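Side-chain contacts in N-alpha-acetyltransferase 35, NatC auxiliary subunit (Saccharomyces cerevisiae, PDB 6YGA), which serves as the auxiliary subunit of the yeast NatC N-terminal acetyltransferase, which acetylates the N-terminal methionine of the L-A virus Gag protein: residues 467-472 against 550-555; 345-348 against 354-357. All coordinates share one frame; numbering follows the deposited sequence. Where two conformers were deposited one is given.

Contact 2 comes first along the chain and is local: residues 354-357, in the loop before helix 360-372, return to the C-terminal end of helix 337-347. Contact 1 follows and joins helix 465-506 to helix 511-564, so that the chain offers one example of a turn folding back on the helix just ended and one of packing between helix segments distant in sequence. Their centres lie 38 Å apart and their nearest atoms about 26 Å apart, so they do not touch. Both fall within the TPR-like family region, where they join separate parts of one predominantly helical chain.

Contact 1 of 2, residues 467-472 against 550-555; sequences SMFWYV and SLCLIE. With EDO (1,2-ethanediol), chain C.
Phe-469 and Glu-555 meet where two long helices, 465-506 and 511-564, pack in a nearly antiparallel helical hairpin inside the TPR-like region. The short segments cross at -147°, with their axes 8.3 Å apart at closest approach. Their contact illustrates how an acidic side chain can serve a buried interface through its methylene groups. The Glu-555 chain climbs over one face of the Phe-469 ring: CB lies 3.4 Å from Phe-469 CD2, and CG sits 3.6 Å from the ring centroid, almost on the normal, as a CH-pi contact. A bend at chi2 (-86°) then lays the carboxylate flat near the CE2-CZ rim. The two planes are only 17° apart and are stacked, with OE2 of Glu-555 3.4 Å from CZ of Phe-469. The polar end is directed to a partner beyond the two helices, since OE1 is hydrogen-bonded to Gln-725 NE2, a bond that would restrain the carboxylate at the rim of the ring. The aromatic side has a further partner too, as Phe-469 stacks with Phe-455.

Alongside this stack, Cys-552 fits close to the backbone of the opposing helix, its CB 3.3 Å from the carbonyl O of Phe-469. The small residue accompanies a close backbone approach, the CA atoms of Phe-469 and Cys-552 being 5.0 Å apart. The thiol stands opposite its own carbonyl carbon and turns toward Val-472. On the far helix the valine branch that meets it is CG1, while Val-472 also packs against Ser-451 and Leu-452 of helix 433-456. The sulfur SG of Cys-552 rests 3.5 Å from CG1 of Val-472.

Contact 2 of 2, residues 345-348 against 354-357; sequences LFFI and VLGK
The ring of Phe-347 packs against Val-354 and Leu-355, which meet different parts of it and together form an uneven surface. Val-354 lies beside the phenylalanine, the two side chains pointing the same way, and lays its CG1 methyl over one ring face. That methyl is offset toward the rim, 3.6 Å from CZ of Phe-347, and makes a CH-pi contact 21° off the ring normal. The Leu-355 side chain slants past that of Phe-347, and its forked end meets CD1 and CE1 of the ring. CD2 comes within 3.6 Å of CD1 of Phe-347, while the other methyl, CD1 of Leu-355, approaches CE1 of Phe-347 at 3.7 Å. The fork thus follows two neighbouring ring atoms while the valine methyl lies near CZ and CE2. Phe-347 reaches this place because its CG is swung opposite the backbone N.

Within the TPR-like helical region, this turn leads from helix 337-347 into the loop before helix 360-372, and it shows how a chain leaving a helix can pack on its last turn: Ile-348 is the first residue to depart from helical geometry, and a single beta bridge pairs it with Val-354. The bridge's hydrogen bond runs 2.9 Å from Leu-355 N to Phe-347 O. Its N-H...O angle is 149°, and the donor is tilted 24° from the carbonyl plane. The same oxygen receives a CA-H...O contact from Val-354, whose CA lies 3.4 Å from Phe-347 O. Phe-346 contributes a smaller bump, its CE2 lying 4.3 Å from CD2 of Leu-355, so this methyl sits near both phenylalanines. Outside the two segments, Tyr-399 stacks on Phe-347, and Val-354 packs against Tyr-360 and Phe-363 of the next helix, 360-372, and against Leu-396 of helix 386-402.

Contact 1 of 2, residues 467-472 against 550-555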
ATOM      1  N   SER B 467      18.672 -18.130  -4.536  1.00 41.13           N
ATOM      2  CA  SER B 467      19.504 -17.009  -4.107  1.00 39.39           C
ATOM      3  C   SER B 467      19.008 -16.427  -2.790  1.00 39.08           C
ATOM      4  O   SER B 467      19.795 -16.204  -1.862  1.00 39.11           O
ATOM      5  CB  SER B 467      19.541 -15.932  -5.190  1.00 39.74           C
ATOM      6  OG  SER B 467      20.306 -16.357  -6.300  1.00 45.61           O
HETATM    7  N   MSE B 468      17.704 -16.190  -2.683  1.00 37.10           N
HETATM    8  CA  MSE B 468      17.130 -15.576  -1.489  0.54 38.30           C
HETATM    9  C   MSE B 468      17.114 -16.528  -0.293  1.00 37.33           C
HETATM   10  O   MSE B 468      17.493 -16.151   0.815  1.00 35.46           O
HETATM   11  CB  MSE B 468      15.715 -15.082  -1.775  0.54 40.89           C
HETATM   12  CG  MSE B 468      15.645 -13.990  -2.835  0.54 43.44           C
HETATM   13 SE   MSE B 468      16.869 -12.511  -2.473  0.54 47.91          SE
HETATM   14  CE  MSE B 468      16.274 -12.040  -0.678  0.54 46.09           C
ATOM     15  N   PHE B 469      16.675 -17.767  -0.518  1.00 36.40           N
ATOM     16  CA  PHE B 469      16.612 -18.721   0.583  1.00 35.59           C
ATOM     17  C   PHE B 469      18.001 -19.043   1.118  1.00 37.14           C
ATOM     18  O   PHE B 469      18.182 -19.187   2.331  1.00 37.61           O
ATOM     19  CB  PHE B 469      15.884 -19.990   0.144  1.00 34.67           C
ATOM     20  CG  PHE B 469      14.390 -19.893   0.251  1.00 34.08           C
ATOM     21  CD1 PHE B 469      13.793 -19.373   1.390  1.00 31.87           C
ATOM     22  CD2 PHE B 469      13.582 -20.300  -0.796  1.00 35.46           C
ATOM     23  CE1 PHE B 469      12.416 -19.279   1.488  1.00 33.07           C
ATOM     24  CE2 PHE B 469      12.208 -20.213  -0.704  1.00 35.88           C
ATOM     25  CZ  PHE B 469      11.623 -19.698   0.437  1.00 34.83           C
ATOM     26  N   TRP B 470      19.000 -19.144   0.241  1.00 35.89           N
ATOM     27  CA  TRP B 470      20.344 -19.412   0.738  1.00 36.40           C
ATOM     28  C   TRP B 470      20.932 -18.183   1.415  1.00 37.52           C
ATOM     29  O   TRP B 470      21.680 -18.306   2.393  1.00 37.72           O
ATOM     30  CB  TRP B 470      21.261 -19.887  -0.384  1.00 39.04           C
ATOM     31  CG  TRP B 470      22.640 -20.165   0.124  1.00 42.27           C
ATOM     32  CD1 TRP B 470      23.067 -21.297   0.753  1.00 43.83           C
ATOM     33  CD2 TRP B 470      23.766 -19.281   0.078  1.00 44.73           C
ATOM     34  NE1 TRP B 470      24.392 -21.176   1.094  1.00 46.88           N
ATOM     35  CE2 TRP B 470      24.845 -19.948   0.689  1.00 45.81           C
ATOM     36  CE3 TRP B 470      23.966 -17.992  -0.424  1.00 46.33           C
ATOM     37  CZ2 TRP B 470      26.107 -19.372   0.808  1.00 48.42           C
ATOM     38  CZ3 TRP B 470      25.219 -17.422  -0.304  1.00 46.88           C
ATOM     39  CH2 TRP B 470      26.273 -18.112   0.306  1.00 48.70           C
ATOM     40  N   TYR B 471      20.612 -16.990   0.910  1.00 36.52           N
ATOM     41  CA  TYR B 471      21.086 -15.776   1.562  1.00 34.29           C
ATOM     42  C   TYR B 471      20.490 -15.639   2.956  1.00 31.93           C
ATOM     43  O   TYR B 471      21.178 -15.217   3.891  1.00 36.30           O
ATOM     44  CB  TYR B 471      20.761 -14.551   0.705  1.00 33.61           C
ATOM     45  CG  TYR B 471      21.193 -13.244   1.328  1.00 32.70           C
ATOM     46  CD1 TYR B 471      22.533 -12.973   1.564  1.00 33.52           C
ATOM     47  CD2 TYR B 471      20.258 -12.279   1.675  1.00 32.36           C
ATOM     48  CE1 TYR B 471      22.931 -11.783   2.134  1.00 33.87           C
ATOM     49  CE2 TYR B 471      20.645 -11.083   2.241  1.00 32.78           C
ATOM     50  CZ  TYR B 471      21.981 -10.840   2.470  1.00 34.73           C
ATOM     51  OH  TYR B 471      22.369  -9.648   3.035  1.00 35.47           O
ATOM     52  N   VAL B 472      19.218 -16.011   3.122  1.00 29.86           N
ATOM     53  CA  VAL B 472      18.596 -15.923   4.439  1.00 31.05           C
ATOM     54  C   VAL B 472      19.143 -17.008   5.359  1.00 31.67           C
ATOM     55  O   VAL B 472      19.341 -16.782   6.557  1.00 31.07           O
ATOM     56  CB  VAL B 472      17.063 -15.988   4.315  1.00 30.20           C
ATOM     57  CG1 VAL B 472      16.412 -16.000   5.692  1.00 26.72           C
ATOM     58  CG2 VAL B 472      16.567 -14.803   3.514  1.00 28.06           C
ATOM     59  N   SER B 550      16.677 -23.880   9.309  1.00 34.78           N
ATOM     60  CA  SER B 550      16.353 -25.186   8.746  1.00 35.16           C
ATOM     61  C   SER B 550      15.417 -25.064   7.548  1.00 35.81           C
ATOM     62  O   SER B 550      15.602 -25.756   6.541  1.00 36.60           O
ATOM     63  CB  SER B 550      15.729 -26.077   9.819  1.00 37.36           C
ATOM     64  OG  SER B 550      16.661 -26.394  10.837  1.00 39.84           O
ATOM     65  N   LEU B 551      14.405 -24.196   7.639  1.00 34.17           N
ATOM     66  CA  LEU B 551      13.434 -24.081   6.552  1.00 33.42           C
ATOM     67  C   LEU B 551      14.084 -23.552   5.278  1.00 35.14           C
ATOM     68  O   LEU B 551      13.813 -24.057   4.183  1.00 34.77           O
ATOM     69  CB  LEU B 551      12.269 -23.190   6.978  1.00 33.00           C
ATOM     70  CG  LEU B 551      11.320 -23.811   8.006  1.00 32.38           C
ATOM     71  CD1 LEU B 551      10.246 -22.817   8.402  1.00 34.12           C
ATOM     72  CD2 LEU B 551      10.699 -25.085   7.455  1.00 33.00           C
ATOM     73  N   CYS B 552      14.945 -22.537   5.402  1.00 36.54           N
ATOM     74  CA  CYS B 552      15.680 -22.036   4.243  1.00 37.52           C
ATOM     75  C   CYS B 552      16.527 -23.133   3.612  1.00 39.91           C
ATOM     76  O   CYS B 552      16.557 -23.277   2.384  1.00 40.96           O
ATOM     77  CB  CYS B 552      16.564 -20.859   4.649  1.00 36.58           C
ATOM     78  SG  CYS B 552      15.667 -19.438   5.288  1.00 39.24           S
ATOM     79  N   LEU B 553      17.230 -23.909   4.439  1.00 39.59           N
ATOM     80  CA  LEU B 553      18.042 -25.001   3.914  1.00 39.04           C
ATOM     81  C   LEU B 553      17.172 -26.018   3.191  1.00 39.14           C
ATOM     82  O   LEU B 553      17.525 -26.497   2.108  1.00 41.25           O
ATOM     83  CB  LEU B 553      18.824 -25.664   5.047  1.00 38.96           C
ATOM     84  CG  LEU B 553      19.953 -26.617   4.655  1.00 42.34           C
ATOM     85  CD1 LEU B 553      20.850 -25.970   3.613  1.00 41.62           C
ATOM     86  CD2 LEU B 553      20.766 -27.010   5.884  1.00 44.85           C
ATOM     87  N   ILE B 554      16.023 -26.358   3.780  1.00 36.97           N
ATOM     88  CA  ILE B 554      15.095 -27.278   3.132  1.00 36.60           C
ATOM     89  C   ILE B 554      14.699 -26.753   1.759  1.00 37.48           C
ATOM     90  O   ILE B 554      14.634 -27.510   0.783  1.00 40.00           O
ATOM     91  CB  ILE B 554      13.871 -27.511   4.034  1.00 37.35           C
ATOM     92  CG1 ILE B 554      14.265 -28.402   5.214  1.00 37.06           C
ATOM     93  CG2 ILE B 554      12.714 -28.109   3.241  1.00 39.31           C
ATOM     94  CD1 ILE B 554      13.233 -28.461   6.303  1.00 37.73           C
ATOM     95  N   GLU B 555      14.455 -25.445   1.655  1.00 31.92           N
ATOM     96  CA  GLU B 555      14.131 -24.851   0.362  1.00 32.07           C
ATOM     97  C   GLU B 555      15.314 -24.930  -0.598  1.00 35.15           C
ATOM     98  O   GLU B 555      15.135 -25.219  -1.788  1.00 37.78           O
ATOM     99  CB  GLU B 555      13.688 -23.403   0.558  1.00 33.06           C
ATOM    100  CG  GLU B 555      12.406 -23.242   1.371  1.00 34.30           C
ATOM    101  CD  GLU B 555      11.148 -23.350   0.522  1.00 35.86           C
ATOM    102  OE1 GLU B 555      11.175 -24.031  -0.526  1.00 36.19           O
ATOM    103  OE2 GLU B 555      10.129 -22.742   0.903  1.00 35.32           O
TER
HETATM  104  C1  EDO C 821      20.179 -26.567   9.996  1.00 83.50           C
HETATM  105  O1  EDO C 821      19.278 -25.726  10.725  1.00 82.56           O
HETATM  106  C2  EDO C 821      20.227 -27.941  10.655  1.00 84.39           C
HETATM  107  O2  EDO C 821      21.105 -28.801   9.922  1.00 85.13           O

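Contact 2 of 2, residues 345-348 against 354-357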
ATOM      1  N   LEU B 345      -0.614   5.941  17.395  1.00 48.72           N
ATOM      2  CA  LEU B 345      -1.061   7.084  18.188  1.00 48.45           C
ATOM      3  C   LEU B 345      -1.399   6.676  19.615  1.00 47.85           C
ATOM      4  O   LEU B 345      -1.166   7.448  20.552  1.00 47.72           O
ATOM      5  CB  LEU B 345      -2.267   7.743  17.523  1.00 50.10           C
ATOM      6  CG  LEU B 345      -1.995   8.269  16.114  1.00 50.56           C
ATOM      7  CD1 LEU B 345      -3.271   8.784  15.465  1.00 50.95           C
ATOM      8  CD2 LEU B 345      -0.936   9.355  16.176  1.00 49.52           C
ATOM      9  N   PHE B 346      -1.949   5.475  19.794  1.00 47.25           N
ATOM     10  CA  PHE B 346      -2.219   4.940  21.122  1.00 45.01           C
ATOM     11  C   PHE B 346      -0.940   4.499  21.823  1.00 44.83           C
ATOM     12  O   PHE B 346      -0.847   4.584  23.052  1.00 45.20           O
ATOM     13  CB  PHE B 346      -3.196   3.767  21.006  1.00 43.16           C
ATOM     14  CG  PHE B 346      -3.649   3.209  22.325  1.00 45.08           C
ATOM     15  CD1 PHE B 346      -4.725   3.768  22.991  1.00 47.12           C
ATOM     16  CD2 PHE B 346      -3.017   2.111  22.884  1.00 47.39           C
ATOM     17  CE1 PHE B 346      -5.152   3.258  24.199  1.00 48.83           C
ATOM     18  CE2 PHE B 346      -3.440   1.594  24.093  1.00 50.23           C
ATOM     19  CZ  PHE B 346      -4.510   2.170  24.752  1.00 50.80           C
ATOM     20  N   PHE B 347       0.049   4.038  21.057  1.00 43.45           N
ATOM     21  CA  PHE B 347       1.298   3.543  21.628  1.00 45.26           C
ATOM     22  C   PHE B 347       2.253   4.688  21.951  1.00 48.62           C
ATOM     23  O   PHE B 347       2.879   4.695  23.016  1.00 51.62           O
ATOM     24  CB  PHE B 347       1.940   2.551  20.655  1.00 44.55           C
ATOM     25  CG  PHE B 347       3.093   1.782  21.229  1.00 47.16           C
ATOM     26  CD1 PHE B 347       2.890   0.832  22.216  1.00 46.96           C
ATOM     27  CD2 PHE B 347       4.378   1.985  20.753  1.00 47.89           C
ATOM     28  CE1 PHE B 347       3.956   0.115  22.736  1.00 46.84           C
ATOM     29  CE2 PHE B 347       5.443   1.271  21.268  1.00 47.33           C
ATOM     30  CZ  PHE B 347       5.231   0.335  22.259  1.00 45.84           C
ATOM     31  N   ILE B 348       2.369   5.658  21.048  1.00 47.48           N
ATOM     32  CA  ILE B 348       3.224   6.827  21.216  1.00 49.11           C
ATOM     33  C   ILE B 348       2.300   8.019  21.420  1.00 53.21           C
ATOM     34  O   ILE B 348       1.632   8.461  20.476  1.00 54.78           O
ATOM     35  CB  ILE B 348       4.143   7.030  20.006  1.00 46.96           C
ATOM     36  CG1 ILE B 348       4.920   5.743  19.718  1.00 46.88           C
ATOM     37  CG2 ILE B 348       5.085   8.200  20.232  1.00 47.02           C
ATOM     38  CD1 ILE B 348       5.773   5.805  18.474  1.00 47.58           C
ATOM     39  N   VAL B 354       5.716   6.557  25.934  1.00 49.33           N
ATOM     40  CA  VAL B 354       5.239   5.300  25.374  1.00 44.96           C
ATOM     41  C   VAL B 354       4.217   4.728  26.343  1.00 45.77           C
ATOM     42  O   VAL B 354       4.554   4.402  27.488  1.00 45.01           O
ATOM     43  CB  VAL B 354       6.393   4.315  25.131  1.00 42.35           C
ATOM     44  CG1 VAL B 354       5.860   2.987  24.622  1.00 39.91           C
ATOM     45  CG2 VAL B 354       7.385   4.903  24.145  1.00 42.27           C
ATOM     46  N   LEU B 355       2.964   4.640  25.895  1.00 47.30           N
ATOM     47  CA  LEU B 355       1.855   4.093  26.676  1.00 50.78           C
ATOM     48  C   LEU B 355       1.629   4.843  27.984  1.00 55.37           C
ATOM     49  O   LEU B 355       1.033   4.299  28.917  1.00 56.77           O
ATOM     50  CB  LEU B 355       2.062   2.601  26.961  1.00 48.88           C
ATOM     51  CG  LEU B 355       2.114   1.699  25.730  1.00 49.25           C
ATOM     52  CD1 LEU B 355       2.463   0.274  26.126  1.00 47.85           C
ATOM     53  CD2 LEU B 355       0.780   1.749  25.004  1.00 51.71           C
ATOM     54  N   GLY B 356       2.098   6.088  28.074  1.00 58.83           N
ATOM     55  CA  GLY B 356       2.017   6.844  29.307  1.00 61.65           C
ATOM     56  C   GLY B 356       2.827   6.288  30.453  1.00 62.84           C
ATOM     57  O   GLY B 356       2.617   6.700  31.596  1.00 63.04           O
ATOM     58  N   LYS B 357       3.747   5.365  30.188  1.00 64.63           N
ATOM     59  CA  LYS B 357       4.515   4.702  31.234  1.00 65.92           C
ATOM     60  C   LYS B 357       5.983   5.095  31.229  1.00 65.50           C
ATOM     61  O   LYS B 357       6.548   5.378  32.290  1.00 68.09           O
ATOM     62  CB  LYS B 357       4.389   3.176  31.091  1.00 67.65           C
ATOM     63  CG  LYS B 357       2.962   2.652  31.181  1.00 69.86           C
ATOM     64  CD  LYS B 357       2.912   1.141  30.963  1.00 71.69           C
ATOM     65  CE  LYS B 357       1.500   0.591  31.118  1.00 74.62           C
ATOM     66  NZ  LYS B 357       0.563   1.223  30.151  1.00 76.11           N
TER